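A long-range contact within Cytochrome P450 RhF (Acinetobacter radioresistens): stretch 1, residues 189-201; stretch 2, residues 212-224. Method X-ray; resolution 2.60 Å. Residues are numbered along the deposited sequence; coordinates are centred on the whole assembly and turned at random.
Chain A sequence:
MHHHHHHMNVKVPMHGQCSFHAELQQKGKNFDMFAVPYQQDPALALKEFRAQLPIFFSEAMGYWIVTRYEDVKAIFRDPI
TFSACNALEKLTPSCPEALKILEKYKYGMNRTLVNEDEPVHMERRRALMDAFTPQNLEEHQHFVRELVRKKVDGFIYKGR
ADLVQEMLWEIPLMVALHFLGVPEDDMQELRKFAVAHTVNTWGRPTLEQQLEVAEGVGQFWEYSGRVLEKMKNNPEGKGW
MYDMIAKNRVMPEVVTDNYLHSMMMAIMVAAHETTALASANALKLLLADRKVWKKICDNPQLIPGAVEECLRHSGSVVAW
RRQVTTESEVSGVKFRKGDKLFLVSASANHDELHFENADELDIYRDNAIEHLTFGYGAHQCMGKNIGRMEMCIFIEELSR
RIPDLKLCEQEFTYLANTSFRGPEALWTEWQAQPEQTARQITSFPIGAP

Stretch 1, residues 189-201: ELRKFAVAHTVNT
Stretch 2 (212-224) EVAEGVGQFWEYS

Residues 189-201 and 212-224 of cytochrome P450 RhF are both helical throughout, and each helix extends beyond its stretch at both ends. Backbone torsions are alpha-helical, with i to i+4 backbone hydrogen bonds such as Asn200 N to Ala196 O (3.0 Å) and Phe220 N to Gly216 O (2.9 Å). The axes approach to 8.3 Å and cross at -119°, in register at Ala196-Val213 (CA-CA 5.1 Å) and Phe193-Phe220 (CA-CA 5.8 Å). No hydrogen bond spans the interface, which buries 599 Å² (both sides summed), mainly through van der Waals packing of apolar side chains against each other and against backbone.

Along the second helix, Val213 (chi1 t) comes first, its CG1 lying 3.4 Å from Ala196 O and 3.5 Å from Asn200 CB (Asn200 chi1 t, chi2 55°). One turn later, Gly216 permits close approach: an ideal CB there would fall 2.9 Å from Ala196 CB, a clash. Gly216 O lies 3.7 Å from Phe193 CE1. Val217 (chi1 t) points sideways, yet its CG2 reaches Ala196 O at 3.4 Å and Asn200 CB at 3.6 Å.

Gln219 (m, t) places CB 3.8 Å from Phe193 CE1, while its NE2 donates within its own helix to Glu215 OE1 (3.1 Å). Phe220 (chi1 t, chi2 5°) meets Phe193 (chi1 m, chi2 -10°) with ring planes 14° apart and centroids 4.8 Å apart, but the rings are slid so that they barely overlap. The offset sets Phe193 CB 3.8 Å from the Phe220 ring centroid and Phe220 CA 3.7 Å from the Phe193 ring centroid, giving reciprocal CH-pi contacts. His197 CB lies at the Phe220 ring edge, 3.8 Å from Phe220 CE2.

Tyr223 (chi1 t, chi2 80°) completes the hole that Gly216, Gln219 and Phe220 form around the Phe193 knob; Tyr223 CB lies 3.5 Å from Phe193 CE2. Leu190 (m, t) adds a looser contact, CD2 to Tyr223 CE2 at 4.4 Å.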

# COMPACT_ATOMS: atom_id res chain seq x y z
N GLU A 189 9.59 9.93 14.36
CA GLU A 189 8.25 10.36 14.77
C GLU A 189 7.26 10.24 13.63
O GLU A 189 6.13 9.76 13.81
CB GLU A 189 8.30 11.78 15.30
CG GLU A 189 7.22 12.10 16.33
CD GLU A 189 7.39 11.33 17.63
OE1 GLU A 189 8.47 10.74 17.87
OE2 GLU A 189 6.42 11.31 18.43
N LEU A 190 7.66 10.68 12.43
CA LEU A 190 6.82 10.47 11.26
C LEU A 190 6.55 8.99 11.06
O LEU A 190 5.44 8.60 10.68
CB LEU A 190 7.49 11.04 10.02
CG LEU A 190 7.18 12.52 9.82
CD1 LEU A 190 8.28 13.18 9.02
CD2 LEU A 190 5.85 12.63 9.13
N ARG A 191 7.56 8.16 11.33
CA ARG A 191 7.39 6.73 11.15
C ARG A 191 6.33 6.17 12.09
O ARG A 191 5.42 5.45 11.65
CB ARG A 191 8.72 6.02 11.35
CG ARG A 191 8.73 4.65 10.74
CD ARG A 191 9.77 3.79 11.41
NE ARG A 191 9.94 2.52 10.72
CZ ARG A 191 11.04 1.77 10.80
NH1 ARG A 191 12.07 2.19 11.52
NH2 ARG A 191 11.10 0.62 10.15
N LYS A 192 6.39 6.50 13.38
CA LYS A 192 5.41 5.87 14.25
C LYS A 192 4.01 6.44 14.01
O LYS A 192 3.02 5.73 14.19
CB LYS A 192 5.83 5.97 15.73
CG LYS A 192 6.16 7.32 16.25
CD LYS A 192 6.64 7.23 17.70
CE LYS A 192 7.91 6.38 17.82
NZ LYS A 192 8.86 6.95 18.83
N PHE A 193 3.92 7.70 13.57
CA PHE A 193 2.66 8.21 13.04
C PHE A 193 2.07 7.27 12.00
O PHE A 193 0.86 6.98 12.02
CB PHE A 193 2.88 9.59 12.42
CG PHE A 193 2.70 10.73 13.39
CD1 PHE A 193 2.18 10.52 14.65
CD2 PHE A 193 3.06 12.02 13.03
CE1 PHE A 193 2.01 11.57 15.54
CE2 PHE A 193 2.89 13.08 13.91
CZ PHE A 193 2.37 12.85 15.17
N ALA A 194 2.90 6.77 11.08
CA ALA A 194 2.40 5.89 10.03
C ALA A 194 1.98 4.54 10.59
O ALA A 194 0.97 3.96 10.15
CB ALA A 194 3.47 5.69 8.96
N VAL A 195 2.74 4.01 11.56
CA VAL A 195 2.33 2.76 12.20
C VAL A 195 0.97 2.94 12.86
O VAL A 195 0.07 2.11 12.69
CB VAL A 195 3.39 2.30 13.21
CG1 VAL A 195 2.91 1.04 13.92
CG2 VAL A 195 4.71 2.05 12.50
N ALA A 196 0.81 4.03 13.61
CA ALA A 196 -0.45 4.23 14.33
C ALA A 196 -1.61 4.32 13.36
O ALA A 196 -2.67 3.74 13.60
CB ALA A 196 -0.39 5.48 15.21
N HIS A 197 -1.40 4.99 12.22
CA HIS A 197 -2.49 5.10 11.25
C HIS A 197 -2.83 3.74 10.62
O HIS A 197 -4.01 3.44 10.39
CB HIS A 197 -2.13 6.12 10.19
CG HIS A 197 -3.09 6.13 9.05
ND1 HIS A 197 -2.70 5.87 7.75
CD2 HIS A 197 -4.43 6.33 9.01
CE1 HIS A 197 -3.76 5.94 6.96
NE2 HIS A 197 -4.82 6.21 7.71
N THR A 198 -1.82 2.91 10.33
CA THR A 198 -2.14 1.66 9.64
C THR A 198 -2.68 0.60 10.59
O THR A 198 -3.68 -0.06 10.27
CB THR A 198 -0.93 1.12 8.88
OG1 THR A 198 0.02 0.59 9.81
CG2 THR A 198 -0.26 2.20 8.01
N VAL A 199 -2.04 0.41 11.75
CA VAL A 199 -2.56 -0.50 12.76
C VAL A 199 -3.98 -0.12 13.18
O VAL A 199 -4.84 -0.99 13.35
CB VAL A 199 -1.62 -0.52 13.98
CG1 VAL A 199 -2.24 -1.37 15.07
CG2 VAL A 199 -0.26 -1.00 13.58
N ASN A 200 -4.22 1.17 13.39
CA ASN A 200 -5.57 1.61 13.73
C ASN A 200 -6.57 1.21 12.64
O ASN A 200 -7.69 0.77 12.94
CB ASN A 200 -5.59 3.13 13.93
CG ASN A 200 -6.86 3.60 14.58
OD1 ASN A 200 -7.22 3.12 15.66
ND2 ASN A 200 -7.55 4.55 13.94
N THR A 201 -6.18 1.38 11.37
CA THR A 201 -7.12 1.22 10.26
C THR A 201 -7.25 -0.23 9.82
O THR A 201 -8.36 -0.74 9.67
CB THR A 201 -6.67 2.09 9.09
OG1 THR A 201 -6.44 3.42 9.55
CG2 THR A 201 -7.71 2.08 7.97
N GLU A 212 -3.02 3.88 23.09
CA GLU A 212 -1.81 4.46 22.51
C GLU A 212 -2.01 4.76 21.05
O GLU A 212 -1.65 5.84 20.57
CB GLU A 212 -0.62 3.51 22.69
CG GLU A 212 -0.61 2.77 24.00
CD GLU A 212 0.64 1.92 24.17
OE1 GLU A 212 0.88 1.44 25.30
OE2 GLU A 212 1.37 1.74 23.17
N VAL A 213 -2.59 3.81 20.31
CA VAL A 213 -2.82 4.01 18.88
C VAL A 213 -3.75 5.20 18.66
O VAL A 213 -3.52 6.02 17.76
CB VAL A 213 -3.38 2.73 18.23
CG1 VAL A 213 -3.51 2.93 16.75
CG2 VAL A 213 -2.46 1.55 18.51
N ALA A 214 -4.80 5.31 19.48
CA ALA A 214 -5.71 6.45 19.36
C ALA A 214 -4.98 7.76 19.61
O ALA A 214 -5.11 8.71 18.83
CB ALA A 214 -6.89 6.29 20.33
N GLU A 215 -4.21 7.83 20.70
CA GLU A 215 -3.33 8.97 20.92
C GLU A 215 -2.46 9.24 19.69
O GLU A 215 -2.43 10.37 19.17
CB GLU A 215 -2.45 8.72 22.15
CG GLU A 215 -3.06 9.25 23.44
CD GLU A 215 -3.16 10.76 23.45
OE1 GLU A 215 -2.49 11.41 22.61
OE2 GLU A 215 -3.92 11.31 24.28
N GLY A 216 -1.78 8.21 19.19
CA GLY A 216 -0.92 8.39 18.02
C GLY A 216 -1.68 8.92 16.82
O GLY A 216 -1.25 9.87 16.16
N VAL A 217 -2.82 8.30 16.52
CA VAL A 217 -3.66 8.77 15.42
C VAL A 217 -4.11 10.20 15.66
O VAL A 217 -4.06 11.05 14.75
CB VAL A 217 -4.85 7.80 15.23
CG1 VAL A 217 -5.94 8.42 14.37
CG2 VAL A 217 -4.37 6.49 14.64
N GLY A 218 -4.55 10.51 16.88
CA GLY A 218 -5.00 11.86 17.18
C GLY A 218 -3.90 12.89 16.97
O GLY A 218 -4.10 13.91 16.31
N GLN A 219 -2.72 12.62 17.54
CA GLN A 219 -1.60 13.53 17.36
C GLN A 219 -1.25 13.69 15.89
O GLN A 219 -1.03 14.80 15.41
CB GLN A 219 -0.40 13.04 18.14
CG GLN A 219 -0.66 12.91 19.63
CD GLN A 219 0.53 12.34 20.36
OE1 GLN A 219 1.59 12.16 19.77
NE2 GLN A 219 0.35 12.04 21.63
N PHE A 220 -1.20 12.57 15.16
CA PHE A 220 -1.03 12.60 13.71
C PHE A 220 -1.97 13.61 13.05
O PHE A 220 -1.55 14.43 12.24
CB PHE A 220 -1.25 11.19 13.15
CG PHE A 220 -0.69 10.97 11.77
CD1 PHE A 220 0.04 11.96 11.13
CD2 PHE A 220 -0.93 9.77 11.11
CE1 PHE A 220 0.54 11.74 9.86
CE2 PHE A 220 -0.43 9.55 9.86
CZ PHE A 220 0.31 10.54 9.23
N TRP A 221 -3.26 13.54 13.40
CA TRP A 221 -4.21 14.52 12.88
C TRP A 221 -3.81 15.94 13.26
O TRP A 221 -3.79 16.84 12.41
CB TRP A 221 -5.62 14.21 13.42
CG TRP A 221 -6.67 15.12 12.87
CD1 TRP A 221 -7.24 16.19 13.50
CD2 TRP A 221 -7.28 15.04 11.58
NE1 TRP A 221 -8.17 16.78 12.68
CE2 TRP A 221 -8.21 16.09 11.49
CE3 TRP A 221 -7.13 14.18 10.49
CZ2 TRP A 221 -8.99 16.31 10.36
CZ3 TRP A 221 -7.90 14.40 9.36
CH2 TRP A 221 -8.82 15.46 9.31
N GLU A 222 -3.49 16.15 14.53
CA GLU A 222 -3.08 17.48 14.97
C GLU A 222 -1.83 17.94 14.26
O GLU A 222 -1.75 19.10 13.83
CB GLU A 222 -2.85 17.47 16.48
CG GLU A 222 -2.70 18.84 17.06
CD GLU A 222 -2.76 18.79 18.56
OE1 GLU A 222 -2.05 17.94 19.15
OE2 GLU A 222 -3.53 19.58 19.16
N TYR A 223 -0.84 17.06 14.11
CA TYR A 223 0.38 17.41 13.40
C TYR A 223 0.09 17.90 11.98
O TYR A 223 0.54 18.98 11.58
CB TYR A 223 1.34 16.21 13.37
CG TYR A 223 2.62 16.48 12.59
CD1 TYR A 223 3.67 17.19 13.17
CD2 TYR A 223 2.77 16.02 11.29
CE1 TYR A 223 4.83 17.44 12.46
CE2 TYR A 223 3.93 16.27 10.57
CZ TYR A 223 4.96 16.98 11.16
OH TYR A 223 6.12 17.24 10.47
N SER A 224 -0.66 17.10 11.21
CA SER A 224 -1.05 17.42 9.83
C SER A 224 -1.77 18.76 9.79
O SER A 224 -1.61 19.53 8.83
CB SER A 224 -1.90 16.28 9.25
OG SER A 224 -2.70 15.69 10.25